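Local coordinates for Lmo0135 protein (Listeria monocytogenes EGD-e, PDB 5ISU) that probably captures peptides outside the cell as the substrate-binding component of an ABC transporter, at residues T310-D315 / K443-I448; D430-K435 / E450-T455; F182-Y185 / V191-E194; L42-A47 / V209-T214; R285-D290 / A357-Q362. All coordinates share one frame; numbering follows the deposited sequence.

Overall arrangement
The five contacts are spread over a chain of the periplasmic-binding-protein class, in two tight pairs and one separate site. Contacts 3 and 4 come first along the chain, contact 3 nested inside the loop that contact 4 closes; their centres lie about 9 Å apart, and strands 190-195 and 208-213 are neighbours in one mixed four-stranded sheet. Contacts 1 and 2, centres about 10 Å apart, share helix 442-458 and lie across the chain's centre from that sheet. Contact 5, its centre about 30 Å from theirs, joins helices 285-292 and 351-365, its segments alternating with those of contact 1. Contacts 1, 4 and 5 join remote parts of the chain; contacts 2 and 3 are local hairpins.

Contact 1: T310-D315 / K443-I448; sequences TKYFTD and KERQEI
One face of the Tyr312 ring is laid on the helix backbone at Gln446, whose CA makes a CH-pi contact 4.0 Å from the ring centroid; the other face carries CB of Lys311. Tyr312 is presented by a type II beta turn, Thr310 to Phe313, that docks against helix 442-458. At the ring's far end the extended Arg445 passes, its CD 3.9 Å from Tyr312 OH, and its guanidinium stands nearly upright to the ring, the planes 84° apart. Lys311 NZ lies near the guanidinium plane, at its edge. The closeness of these two positive groups is probably eased by Asp405, which forms a salt bridge with Arg445, while Tyr312 OH has its main partner in Asp442. The turn is also tied to the helix by Gln453, which bonds Tyr312 O and Thr314 N. With CG beside its own backbone N (chi1 -46°), Tyr312 sets CD1 against Gln446 CB at 3.6 Å.

Contact 2: D430-K435 / E450-T455; sequences DALWEK and EKIQNT
Ile452 directs CG1 to the side of its backbone N (chi1 -66°) and CG2 to the side of its carbonyl carbon; CG2 goes to Trp433 alone, while the CG1-CD1 arm lies on Leu432 and reaches Trp433 as well. Trp433, with CG likewise next to its own N, swings its indole out from the flank of helix 427-438 so that one face receives the CG2 methyl. This methyl sits 3.6 Å from Trp433 CZ2 and makes a CH-pi contact with the six-membered ring, 25° off the normal and displaced toward the rim. On the other branch, Ile452 CG1 is 3.9 Å from Leu432 CB, and CD1 continues to the backbone between Leu432 and Trp433. At the more exposed margin Lys451, bent twice along its chain, brings the aliphatic CE to within 4.1 Å of Leu432 CD2. One turn on, Thr455 OG1 donates to Lys451 O at 2.9 Å from above the carbonyl plane, so that this oxygen accepts from both the hydroxyl and the amide of Thr455. The segments run nearly antiparallel, at 152°, with axes 10.1 Å apart, as in a helical hairpin. Leu429 and Ile448 extend the same apolar seam along helices 427-438 and 442-458, while Tyr413 and Tyr449 also pack on Trp433.

Contact 3: F182-Y185 / V191-E194; sequences FVEY and VSLE
Val191 stands between two aromatic side chains of the opposite strand, one for each of its methyls. CG2 reaches Tyr185 CD1 at 3.6 Å, its side chain crossing the tyrosine at a slant, whereas CG1 meets Phe182 CE1 at 4.1 Å with the two side chains about at right angles. Leu193, on this same face, turns CD2 back against Phe182, 3.7 Å from its CA. The reverse face holds Glu184 and Ser192. Ser192 OG sits between its backbone N and carbonyl carbon (chi1 58°), which brings it 3.2 Å from Glu184 CG and lets it give a weak bond to Glu184 O. Glu184 OE2 is hydrogen-bonded to Tyr190 OH. Val183 crosses Glu194 nearly at right angles, CG2 to CG 3.7 Å. In the backbone, Ser192 N donates to Glu184 O at 2.9 Å in an almost straight bond (170°). Ser192 O receives Val183 N at 3.0 Å and, weakly, Glu184 N. Beyond the pair, helix 39-48 packs on Val191 and Leu193, and Tyr185 OH bonds Asp27. Two residues facing one, Val183 and Glu184 opposite Ser192, make a classic beta bulge within the antiparallel hairpin of strands 180-186 and 190-195.

Contact 4: L42-A47 / V209-T214; sequences LTIQQA and VTFRIT
Phe211, on strand 209-213, faces helix 42-47, which runs almost antiparallel to it (175°) with the short axes 10.6 Å apart. The backbones come nearest at Ile44 and Phe211, CA atoms 7.7 Å apart, and the phenylalanine ring bridges that space. Phe211 CG stands beside its own backbone N (chi1 -72°), which sends the ring toward the helix. Ile44 places CG1 over the centre of one face, 3.9 Å from the ring centroid and only 11° off the normal, a CH-pi contact in which the two side chains point opposite ways as they overlap. Thr43 comes in obliquely, CG2 at 3.7 Å from Phe211 CE1, while its hydroxyl is turned to Arg39 O of the preceding helical turn. The far end of the ring is met at its edge by Ala47, CB to CZ 4.3 Å. All four residues are buried. Ile22 and Val24 of strand 19-24 and Leu193 of strand 190-195 also pack on Phe211, closing an apolar core. The arrangement is a helix packed on one face of a mixed beta-sheet, nearly antiparallel to strand 209-213, the alpha/beta packing seen in periplasmic binding proteins, to which this family belongs.

Contact 5: R285-D290 / A357-Q362; sequences REEIID and ALYLQQ
Tyr359 of helix 351-365 is wedged between successive residues of helix 285-292, an interhelical packing contact in this binding-protein fold. Two kinds of interaction hold it. The apolar one comes from Ile288, whose CG1 lies 3.5 Å from both Tyr359 CE2 and CD2; the two side chains cross at about a right angle, and CG1 approaches the ring obliquely. This isoleucine is itself set against strand 462-475 through Tyr463 and Ile465, and Leu283 and Gln322 also touch the tyrosine, burying the aromatic group. The polar one is made by Glu287; its chain, extended beyond CG, crosses the hydroxyl end of the ring at about a right angle on the CE1 side, with CB 3.7 Å from Tyr359 CE1. With CG anti to the backbone N (chi1 179°), Tyr359 carries its hydroxyl across to that carboxylate. The ring and carboxylate planes stand 82° apart. The hydroxyl also receives a weak bond from Asp284 N, whose side chain in turn accepts from Glu287 N at the start of the helix. Glu287 OE1 accepts from Tyr359 OH at 2.7 Å through its anti lone pair, away from the other oxygen, and lies close to the ring plane.

Contact 1: T310-D315 / K443-I448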
# COMPACT_ATOMS: atom_id res chain seq x y z
N THR A 310 -10.82 2.45 -1.53
CA THR A 310 -11.34 1.94 -0.25
C THR A 310 -12.85 2.04 -0.16
O THR A 310 -13.39 3.11 -0.37
CB THR A 310 -10.75 2.73 0.92
OG1 THR A 310 -9.32 2.70 0.85
CG2 THR A 310 -11.22 2.15 2.25
N LYS A 311 -13.52 0.95 0.21
CA LYS A 311 -14.98 0.98 0.36
C LYS A 311 -15.46 2.14 1.20
O LYS A 311 -14.87 2.47 2.22
CB LYS A 311 -15.57 -0.30 0.94
CG LYS A 311 -15.82 -1.38 -0.08
CD LYS A 311 -16.89 -2.35 0.39
CE LYS A 311 -16.55 -3.03 1.70
NZ LYS A 311 -17.63 -4.00 2.03
N TYR A 312 -16.56 2.73 0.73
CA TYR A 312 -17.25 3.85 1.38
C TYR A 312 -16.53 5.19 1.19
O TYR A 312 -16.89 6.19 1.81
CB TYR A 312 -17.56 3.52 2.85
CG TYR A 312 -18.17 2.12 2.99
CD1 TYR A 312 -19.31 1.76 2.28
CD2 TYR A 312 -17.59 1.18 3.82
CE1 TYR A 312 -19.86 0.49 2.41
CE2 TYR A 312 -18.13 -0.10 3.96
CZ TYR A 312 -19.25 -0.44 3.24
OH TYR A 312 -19.78 -1.70 3.37
N PHE A 313 -15.54 5.22 0.31
CA PHE A 313 -14.89 6.47 0.00
C PHE A 313 -15.96 7.46 -0.48
O PHE A 313 -16.87 7.06 -1.19
CB PHE A 313 -13.88 6.30 -1.13
CG PHE A 313 -13.40 7.61 -1.70
CD1 PHE A 313 -12.29 8.23 -1.17
CD2 PHE A 313 -14.05 8.21 -2.78
CE1 PHE A 313 -11.84 9.45 -1.69
CE2 PHE A 313 -13.60 9.42 -3.31
CZ PHE A 313 -12.50 10.05 -2.75
N THR A 314 -15.84 8.72 -0.06
CA THR A 314 -16.71 9.80 -0.55
C THR A 314 -15.88 11.07 -0.63
O THR A 314 -15.12 11.35 0.28
CB THR A 314 -17.98 10.04 0.30
OG1 THR A 314 -18.71 11.15 -0.25
CG2 THR A 314 -17.66 10.38 1.74
N ASP A 315 -16.02 11.82 -1.72
CA ASP A 315 -15.29 13.09 -1.88
C ASP A 315 -16.11 14.28 -1.38
O ASP A 315 -15.72 15.43 -1.57
CB ASP A 315 -14.83 13.32 -3.34
CG ASP A 315 -16.00 13.59 -4.31
OD1 ASP A 315 -17.18 13.72 -3.88
OD2 ASP A 315 -15.73 13.67 -5.53
N LYS A 443 -25.38 -0.64 4.04
CA LYS A 443 -25.80 0.77 4.17
C LYS A 443 -25.52 1.36 5.57
O LYS A 443 -25.08 2.51 5.66
CB LYS A 443 -27.26 0.99 3.73
CG LYS A 443 -28.29 0.05 4.34
CD LYS A 443 -29.68 0.32 3.76
CE LYS A 443 -30.60 -0.90 3.91
NZ LYS A 443 -30.74 -1.36 5.32
N GLU A 444 -25.75 0.59 6.63
CA GLU A 444 -25.43 1.08 7.99
C GLU A 444 -23.91 1.24 8.17
O GLU A 444 -23.44 2.11 8.91
CB GLU A 444 -25.95 0.13 9.07
CG GLU A 444 -27.47 0.06 9.18
CD GLU A 444 -27.93 -0.88 10.30
OE1 GLU A 444 -27.08 -1.58 10.90
OE2 GLU A 444 -29.16 -0.91 10.58
N ARG A 445 -23.13 0.41 7.48
CA ARG A 445 -21.70 0.47 7.58
C ARG A 445 -21.21 1.67 6.74
O ARG A 445 -20.26 2.36 7.13
CB ARG A 445 -21.09 -0.87 7.14
CG ARG A 445 -19.69 -1.08 7.69
CD ARG A 445 -18.92 -2.25 7.12
NE ARG A 445 -17.59 -2.23 7.74
CZ ARG A 445 -16.45 -2.67 7.21
NH1 ARG A 445 -16.42 -3.19 5.98
NH2 ARG A 445 -15.33 -2.54 7.91
N GLN A 446 -21.89 1.95 5.63
CA GLN A 446 -21.55 3.10 4.80
C GLN A 446 -21.71 4.40 5.61
O GLN A 446 -20.81 5.23 5.61
CB GLN A 446 -22.40 3.17 3.51
CG GLN A 446 -21.99 4.30 2.56
CD GLN A 446 -22.85 4.39 1.29
OE1 GLN A 446 -23.14 5.48 0.80
NE2 GLN A 446 -23.28 3.24 0.78
N GLU A 447 -22.84 4.54 6.31
CA GLU A 447 -23.10 5.73 7.13
C GLU A 447 -22.04 5.98 8.20
O GLU A 447 -21.67 7.11 8.45
CB GLU A 447 -24.50 5.68 7.77
CG GLU A 447 -25.62 5.82 6.76
CD GLU A 447 -27.02 5.86 7.38
OE1 GLU A 447 -27.17 5.75 8.62
OE2 GLU A 447 -27.99 6.01 6.60
N ILE A 448 -21.53 4.90 8.81
CA ILE A 448 -20.51 5.01 9.85
C ILE A 448 -19.20 5.55 9.29
O ILE A 448 -18.62 6.49 9.86
CB ILE A 448 -20.28 3.65 10.57
CG1 ILE A 448 -21.54 3.27 11.35
CG2 ILE A 448 -19.09 3.75 11.54
CD1 ILE A 448 -21.58 1.82 11.80

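Contact 2: D430-K435 / E450-T455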
# COMPACT_ATOMS: atom_id res chain seq x y z
N ASP A 430 -13.43 7.15 18.14
CA ASP A 430 -12.91 5.80 18.33
C ASP A 430 -14.05 4.77 18.48
O ASP A 430 -13.90 3.63 18.03
CB ASP A 430 -11.91 5.74 19.50
CG ASP A 430 -10.57 6.48 19.19
OD1 ASP A 430 -10.45 7.15 18.13
OD2 ASP A 430 -9.64 6.40 20.03
N ALA A 431 -15.18 5.18 19.07
CA ALA A 431 -16.35 4.29 19.22
C ALA A 431 -16.96 3.98 17.85
O ALA A 431 -17.43 2.87 17.62
CB ALA A 431 -17.40 4.91 20.15
N LEU A 432 -16.94 4.97 16.95
CA LEU A 432 -17.40 4.78 15.57
C LEU A 432 -16.49 3.78 14.82
O LEU A 432 -16.99 2.89 14.13
CB LEU A 432 -17.47 6.11 14.79
CG LEU A 432 -18.68 7.01 15.05
CD1 LEU A 432 -18.46 8.40 14.46
CD2 LEU A 432 -19.96 6.38 14.50
N TRP A 433 -15.17 3.94 14.96
CA TRP A 433 -14.23 3.02 14.33
C TRP A 433 -14.58 1.60 14.74
O TRP A 433 -14.77 0.75 13.87
CB TRP A 433 -12.77 3.30 14.71
CG TRP A 433 -12.09 4.46 13.99
CD1 TRP A 433 -11.73 5.67 14.53
CD2 TRP A 433 -11.64 4.50 12.63
NE1 TRP A 433 -11.09 6.44 13.60
CE2 TRP A 433 -11.03 5.75 12.42
CE3 TRP A 433 -11.69 3.59 11.56
CZ2 TRP A 433 -10.49 6.13 11.17
CZ3 TRP A 433 -11.15 3.96 10.34
CH2 TRP A 433 -10.56 5.22 10.16
N GLU A 434 -14.70 1.35 16.05
CA GLU A 434 -15.04 0.01 16.55
C GLU A 434 -16.42 -0.48 16.11
O GLU A 434 -16.59 -1.65 15.79
CB GLU A 434 -14.85 -0.10 18.06
CG GLU A 434 -13.37 -0.05 18.44
CD GLU A 434 -13.09 -0.58 19.85
OE1 GLU A 434 -14.02 -0.60 20.69
OE2 GLU A 434 -11.93 -0.99 20.10
N LYS A 435 -17.37 0.44 16.06
CA LYS A 435 -18.72 0.12 15.61
C LYS A 435 -18.69 -0.30 14.13
O LYS A 435 -19.38 -1.24 13.74
CB LYS A 435 -19.63 1.34 15.82
CG LYS A 435 -21.12 1.14 15.54
CD LYS A 435 -21.83 2.49 15.73
CE LYS A 435 -23.28 2.50 15.24
NZ LYS A 435 -24.17 1.64 16.05
N GLU A 450 -18.83 7.24 6.60
CA GLU A 450 -19.07 8.61 6.11
C GLU A 450 -18.91 9.61 7.26
O GLU A 450 -18.26 10.65 7.09
CB GLU A 450 -20.41 8.76 5.41
CG GLU A 450 -20.39 8.11 4.04
CD GLU A 450 -21.69 8.25 3.27
OE1 GLU A 450 -22.75 8.54 3.88
OE2 GLU A 450 -21.65 8.06 2.04
N LYS A 451 -19.44 9.27 8.44
CA LYS A 451 -19.29 10.15 9.58
C LYS A 451 -17.84 10.27 9.97
O LYS A 451 -17.40 11.36 10.32
CB LYS A 451 -20.14 9.74 10.80
CG LYS A 451 -21.62 10.08 10.65
CD LYS A 451 -22.31 10.37 11.99
CE LYS A 451 -22.49 9.16 12.89
NZ LYS A 451 -23.52 8.21 12.39
N ILE A 452 -17.11 9.17 9.92
CA ILE A 452 -15.68 9.15 10.26
C ILE A 452 -14.91 10.09 9.32
O ILE A 452 -14.14 10.93 9.78
CB ILE A 452 -15.10 7.72 10.26
CG1 ILE A 452 -15.76 6.91 11.40
CG2 ILE A 452 -13.59 7.74 10.44
CD1 ILE A 452 -15.41 5.45 11.42
N GLN A 453 -15.18 9.97 8.02
CA GLN A 453 -14.54 10.84 7.01
C GLN A 453 -14.92 12.29 7.28
O GLN A 453 -14.08 13.18 7.22
CB GLN A 453 -14.92 10.41 5.57
CG GLN A 453 -14.37 9.05 5.15
CD GLN A 453 -14.84 8.62 3.77
OE1 GLN A 453 -14.29 9.03 2.73
NE2 GLN A 453 -15.86 7.77 3.75
N ASN A 454 -16.20 12.51 7.58
CA ASN A 454 -16.67 13.86 7.91
C ASN A 454 -16.05 14.42 9.18
O ASN A 454 -15.64 15.58 9.19
CB ASN A 454 -18.20 13.91 7.95
CG ASN A 454 -18.79 14.06 6.55
OD1 ASN A 454 -19.49 13.19 6.05
ND2 ASN A 454 -18.43 15.15 5.90
N THR A 455 -15.91 13.61 10.23
CA THR A 455 -15.32 14.12 11.48
C THR A 455 -13.85 14.47 11.30
O THR A 455 -13.41 15.54 11.73
CB THR A 455 -15.47 13.13 12.65
OG1 THR A 455 -16.85 12.76 12.79
CG2 THR A 455 -14.98 13.76 13.96

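Contact 3: F182-Y185 / V191-E194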
# COMPACT_ATOMS: atom_id res chain seq x y z
N PHE A 182 11.28 -20.06 -9.03
CA PHE A 182 12.55 -19.50 -8.60
C PHE A 182 13.71 -20.31 -9.20
O PHE A 182 13.65 -21.52 -9.23
CB PHE A 182 12.62 -19.49 -7.08
CG PHE A 182 13.92 -19.00 -6.52
CD1 PHE A 182 14.14 -17.65 -6.34
CD2 PHE A 182 14.92 -19.90 -6.15
CE1 PHE A 182 15.33 -17.19 -5.80
CE2 PHE A 182 16.12 -19.45 -5.61
CZ PHE A 182 16.33 -18.09 -5.44
N VAL A 183 14.73 -19.61 -9.69
CA VAL A 183 15.92 -20.22 -10.25
C VAL A 183 17.07 -19.93 -9.28
O VAL A 183 17.59 -20.86 -8.65
CB VAL A 183 16.22 -19.74 -11.69
CG1 VAL A 183 17.54 -20.34 -12.19
CG2 VAL A 183 15.08 -20.14 -12.62
N GLU A 184 17.44 -18.66 -9.11
CA GLU A 184 18.53 -18.31 -8.17
C GLU A 184 18.55 -16.84 -7.78
O GLU A 184 17.96 -15.99 -8.45
CB GLU A 184 19.91 -18.67 -8.74
CG GLU A 184 20.33 -17.83 -9.95
CD GLU A 184 21.75 -18.10 -10.39
OE1 GLU A 184 22.14 -19.29 -10.49
OE2 GLU A 184 22.48 -17.12 -10.64
N TYR A 185 19.30 -16.56 -6.71
CA TYR A 185 19.45 -15.20 -6.17
C TYR A 185 20.90 -14.78 -5.89
O TYR A 185 21.54 -15.30 -4.96
CB TYR A 185 18.60 -15.07 -4.89
CG TYR A 185 18.86 -13.82 -4.06
CD1 TYR A 185 18.85 -12.56 -4.65
CD2 TYR A 185 19.04 -13.89 -2.68
CE1 TYR A 185 19.07 -11.41 -3.90
CE2 TYR A 185 19.25 -12.75 -1.91
CZ TYR A 185 19.26 -11.50 -2.53
OH TYR A 185 19.47 -10.34 -1.80
N VAL A 191 17.64 -11.46 -9.14
CA VAL A 191 16.83 -12.64 -8.83
C VAL A 191 16.34 -13.15 -10.18
O VAL A 191 15.72 -12.38 -10.91
CB VAL A 191 15.61 -12.32 -7.96
CG1 VAL A 191 14.83 -13.61 -7.69
CG2 VAL A 191 16.02 -11.67 -6.65
N SER A 192 16.63 -14.41 -10.53
CA SER A 192 16.19 -14.98 -11.81
C SER A 192 15.10 -16.02 -11.59
O SER A 192 15.14 -16.80 -10.63
CB SER A 192 17.36 -15.59 -12.60
OG SER A 192 18.01 -16.59 -11.85
N LEU A 193 14.12 -16.03 -12.50
CA LEU A 193 13.00 -16.93 -12.44
C LEU A 193 12.72 -17.51 -13.82
O LEU A 193 13.16 -16.95 -14.83
CB LEU A 193 11.76 -16.14 -12.01
CG LEU A 193 11.77 -15.21 -10.79
CD1 LEU A 193 10.46 -14.41 -10.77
CD2 LEU A 193 11.92 -15.95 -9.48
N GLU A 194 11.96 -18.60 -13.87
CA GLU A 194 11.57 -19.22 -15.13
C GLU A 194 10.10 -19.60 -15.08
O GLU A 194 9.58 -19.92 -14.01
CB GLU A 194 12.45 -20.43 -15.47
CG GLU A 194 12.28 -21.64 -14.57
CD GLU A 194 13.22 -22.79 -14.94
OE1 GLU A 194 13.99 -22.69 -15.93
OE2 GLU A 194 13.17 -23.81 -14.23

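Contact 4: L42-A47 / V209-T214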
# COMPACT_ATOMS: atom_id res chain seq x y z
N LEU A 42 7.61 -7.71 -2.12
CA LEU A 42 6.25 -7.91 -2.60
C LEU A 42 6.21 -8.02 -4.12
O LEU A 42 5.41 -8.77 -4.67
CB LEU A 42 5.31 -6.77 -2.12
CG LEU A 42 4.88 -6.84 -0.65
CD1 LEU A 42 4.17 -5.58 -0.17
CD2 LEU A 42 4.00 -8.06 -0.41
N THR A 43 7.07 -7.26 -4.79
CA THR A 43 7.13 -7.25 -6.24
C THR A 43 7.56 -8.64 -6.73
O THR A 43 6.97 -9.18 -7.66
CB THR A 43 8.12 -6.17 -6.74
OG1 THR A 43 7.69 -4.89 -6.30
CG2 THR A 43 8.24 -6.16 -8.26
N ILE A 44 8.54 -9.22 -6.05
CA ILE A 44 9.05 -10.55 -6.42
C ILE A 44 8.03 -11.62 -6.05
O ILE A 44 7.74 -12.54 -6.85
CB ILE A 44 10.46 -10.80 -5.85
CG1 ILE A 44 11.43 -9.78 -6.46
CG2 ILE A 44 10.92 -12.22 -6.15
CD1 ILE A 44 12.84 -9.85 -5.95
N GLN A 45 7.42 -11.47 -4.88
CA GLN A 45 6.39 -12.42 -4.43
C GLN A 45 5.21 -12.53 -5.40
O GLN A 45 4.67 -13.62 -5.61
CB GLN A 45 5.89 -12.00 -3.06
CG GLN A 45 4.58 -12.64 -2.64
CD GLN A 45 4.17 -12.17 -1.26
OE1 GLN A 45 4.93 -12.29 -0.32
NE2 GLN A 45 2.96 -11.65 -1.14
N GLN A 46 4.82 -11.41 -6.00
CA GLN A 46 3.70 -11.40 -6.94
C GLN A 46 3.95 -12.33 -8.12
O GLN A 46 3.03 -12.90 -8.68
CB GLN A 46 3.47 -9.98 -7.47
CG GLN A 46 2.17 -9.80 -8.22
CD GLN A 46 0.96 -9.92 -7.32
OE1 GLN A 46 1.07 -9.82 -6.09
NE2 GLN A 46 -0.19 -10.11 -7.91
N ALA A 47 5.22 -12.49 -8.48
CA ALA A 47 5.58 -13.35 -9.59
C ALA A 47 5.70 -14.81 -9.17
O ALA A 47 5.43 -15.69 -9.96
CB ALA A 47 6.89 -12.88 -10.20
N VAL A 209 12.28 -14.41 -16.37
CA VAL A 209 12.11 -13.08 -15.79
C VAL A 209 13.22 -12.88 -14.78
O VAL A 209 13.44 -13.72 -13.92
CB VAL A 209 10.74 -12.89 -15.11
CG1 VAL A 209 10.67 -11.55 -14.39
CG2 VAL A 209 9.62 -12.98 -16.13
N THR A 210 13.92 -11.76 -14.92
CA THR A 210 15.02 -11.44 -14.04
C THR A 210 14.72 -10.12 -13.40
O THR A 210 14.30 -9.19 -14.09
CB THR A 210 16.35 -11.31 -14.83
OG1 THR A 210 16.61 -12.52 -15.53
CG2 THR A 210 17.54 -10.99 -13.90
N PHE A 211 14.88 -10.04 -12.08
CA PHE A 211 14.71 -8.78 -11.36
C PHE A 211 16.11 -8.25 -11.14
O PHE A 211 16.87 -8.84 -10.38
CB PHE A 211 13.98 -8.96 -10.03
CG PHE A 211 12.51 -9.25 -10.19
CD1 PHE A 211 11.59 -8.21 -10.26
CD2 PHE A 211 12.06 -10.55 -10.31
CE1 PHE A 211 10.24 -8.46 -10.41
CE2 PHE A 211 10.70 -10.81 -10.48
CZ PHE A 211 9.80 -9.77 -10.52
N ARG A 212 16.43 -7.15 -11.84
CA ARG A 212 17.76 -6.51 -11.79
C ARG A 212 17.82 -5.39 -10.76
O ARG A 212 17.10 -4.41 -10.86
CB ARG A 212 18.10 -5.96 -13.19
CG ARG A 212 19.36 -5.12 -13.31
CD ARG A 212 20.62 -5.86 -12.90
NE ARG A 212 20.93 -7.01 -13.76
CZ ARG A 212 21.99 -7.80 -13.59
NH1 ARG A 212 22.86 -7.58 -12.59
NH2 ARG A 212 22.19 -8.83 -14.41
N ILE A 213 18.74 -5.51 -9.82
CA ILE A 213 18.89 -4.55 -8.73
C ILE A 213 19.81 -3.37 -9.08
O ILE A 213 21.01 -3.54 -9.09
CB ILE A 213 19.43 -5.27 -7.47
CG1 ILE A 213 18.52 -6.45 -7.10
CG2 ILE A 213 19.55 -4.29 -6.30
CD1 ILE A 213 19.01 -7.27 -5.93
N THR A 214 19.25 -2.20 -9.37
CA THR A 214 20.04 -0.99 -9.68
C THR A 214 19.41 0.22 -8.98
O THR A 214 18.29 0.65 -9.32
CB THR A 214 20.21 -0.71 -11.20
OG1 THR A 214 20.65 -1.90 -11.87
CG2 THR A 214 21.24 0.43 -11.46

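Contact 5: R285-D290 / A357-Q362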
# COMPACT_ATOMS: atom_id res chain seq x y z
N ARG A 285 -4.56 22.78 -3.52
CA ARG A 285 -4.10 21.49 -4.01
C ARG A 285 -3.50 21.45 -5.42
O ARG A 285 -2.48 20.81 -5.59
CB ARG A 285 -5.22 20.47 -3.89
CG ARG A 285 -5.47 20.10 -2.44
CD ARG A 285 -6.62 19.15 -2.27
NE ARG A 285 -6.76 18.77 -0.86
CZ ARG A 285 -7.48 19.43 0.06
NH1 ARG A 285 -7.52 19.00 1.31
NH2 ARG A 285 -8.16 20.53 -0.26
N GLU A 286 -4.14 22.09 -6.41
CA GLU A 286 -3.58 22.07 -7.79
C GLU A 286 -2.20 22.70 -7.82
O GLU A 286 -1.34 22.26 -8.57
CB GLU A 286 -4.51 22.74 -8.81
CG GLU A 286 -5.80 21.97 -9.01
CD GLU A 286 -6.58 22.34 -10.28
OE1 GLU A 286 -7.70 21.81 -10.42
OE2 GLU A 286 -6.08 23.13 -11.13
N GLU A 287 -1.99 23.72 -7.00
CA GLU A 287 -0.68 24.37 -6.90
C GLU A 287 0.35 23.45 -6.24
O GLU A 287 1.50 23.39 -6.71
CB GLU A 287 -0.78 25.69 -6.12
CG GLU A 287 -1.52 26.80 -6.86
CD GLU A 287 -1.51 28.15 -6.15
OE1 GLU A 287 -1.23 28.23 -4.91
OE2 GLU A 287 -1.78 29.15 -6.83
N ILE A 288 -0.04 22.75 -5.17
CA ILE A 288 0.89 21.81 -4.52
C ILE A 288 1.33 20.73 -5.49
O ILE A 288 2.51 20.42 -5.61
CB ILE A 288 0.29 21.14 -3.28
CG1 ILE A 288 -0.00 22.19 -2.20
CG2 ILE A 288 1.26 20.10 -2.72
CD1 ILE A 288 -0.78 21.66 -1.01
N ILE A 289 0.35 20.13 -6.17
CA ILE A 289 0.62 19.09 -7.17
C ILE A 289 1.54 19.63 -8.24
O ILE A 289 2.54 19.00 -8.59
CB ILE A 289 -0.70 18.58 -7.78
CG1 ILE A 289 -1.46 17.73 -6.74
CG2 ILE A 289 -0.44 17.74 -9.02
CD1 ILE A 289 -2.88 17.39 -7.13
N ASP A 290 1.21 20.82 -8.73
CA ASP A 290 2.01 21.50 -9.75
C ASP A 290 3.47 21.68 -9.29
O ASP A 290 4.39 21.50 -10.08
CB ASP A 290 1.40 22.87 -10.06
CG ASP A 290 1.85 23.42 -11.39
OD1 ASP A 290 1.83 22.65 -12.37
OD2 ASP A 290 2.14 24.63 -11.48
N ALA A 357 7.04 21.38 1.09
CA ALA A 357 7.45 22.14 2.28
C ALA A 357 7.59 23.63 1.97
O ALA A 357 7.03 24.45 2.68
CB ALA A 357 8.76 21.60 2.83
N LEU A 358 8.29 23.97 0.91
CA LEU A 358 8.47 25.38 0.54
C LEU A 358 7.15 26.04 0.23
O LEU A 358 6.95 27.21 0.56
CB LEU A 358 9.43 25.54 -0.64
CG LEU A 358 10.91 25.30 -0.32
CD1 LEU A 358 11.73 25.13 -1.60
CD2 LEU A 358 11.46 26.44 0.54
N TYR A 359 6.24 25.29 -0.39
CA TYR A 359 4.93 25.83 -0.69
C TYR A 359 4.19 26.17 0.62
O TYR A 359 3.59 27.22 0.74
CB TYR A 359 4.13 24.88 -1.58
CG TYR A 359 2.77 25.40 -1.89
CD1 TYR A 359 2.55 26.24 -2.98
CD2 TYR A 359 1.70 25.09 -1.08
CE1 TYR A 359 1.28 26.74 -3.25
CE2 TYR A 359 0.44 25.58 -1.35
CZ TYR A 359 0.24 26.39 -2.42
OH TYR A 359 -1.02 26.85 -2.62
N LEU A 360 4.24 25.27 1.60
CA LEU A 360 3.60 25.54 2.89
C LEU A 360 4.23 26.77 3.56
O LEU A 360 3.53 27.66 4.06
CB LEU A 360 3.71 24.33 3.83
CG LEU A 360 3.17 22.97 3.37
CD1 LEU A 360 3.31 21.96 4.50
CD2 LEU A 360 1.74 23.05 2.93
N GLN A 361 5.55 26.83 3.54
CA GLN A 361 6.30 27.96 4.12
C GLN A 361 5.86 29.26 3.48
O GLN A 361 5.55 30.24 4.17
CB GLN A 361 7.80 27.78 3.90
CG GLN A 361 8.67 28.83 4.57
CD GLN A 361 10.12 28.68 4.21
OE1 GLN A 361 10.48 28.42 3.06
NE2 GLN A 361 10.99 28.87 5.19
N GLN A 362 5.84 29.26 2.15
CA GLN A 362 5.41 30.39 1.34
C GLN A 362 3.98 30.80 1.71
O GLN A 362 3.72 31.97 1.98
CB GLN A 362 5.46 29.99 -0.13
CG GLN A 362 5.14 31.08 -1.15
CD GLN A 362 4.78 30.50 -2.52
OE1 GLN A 362 3.81 29.74 -2.65
NE2 GLN A 362 5.52 30.88 -3.54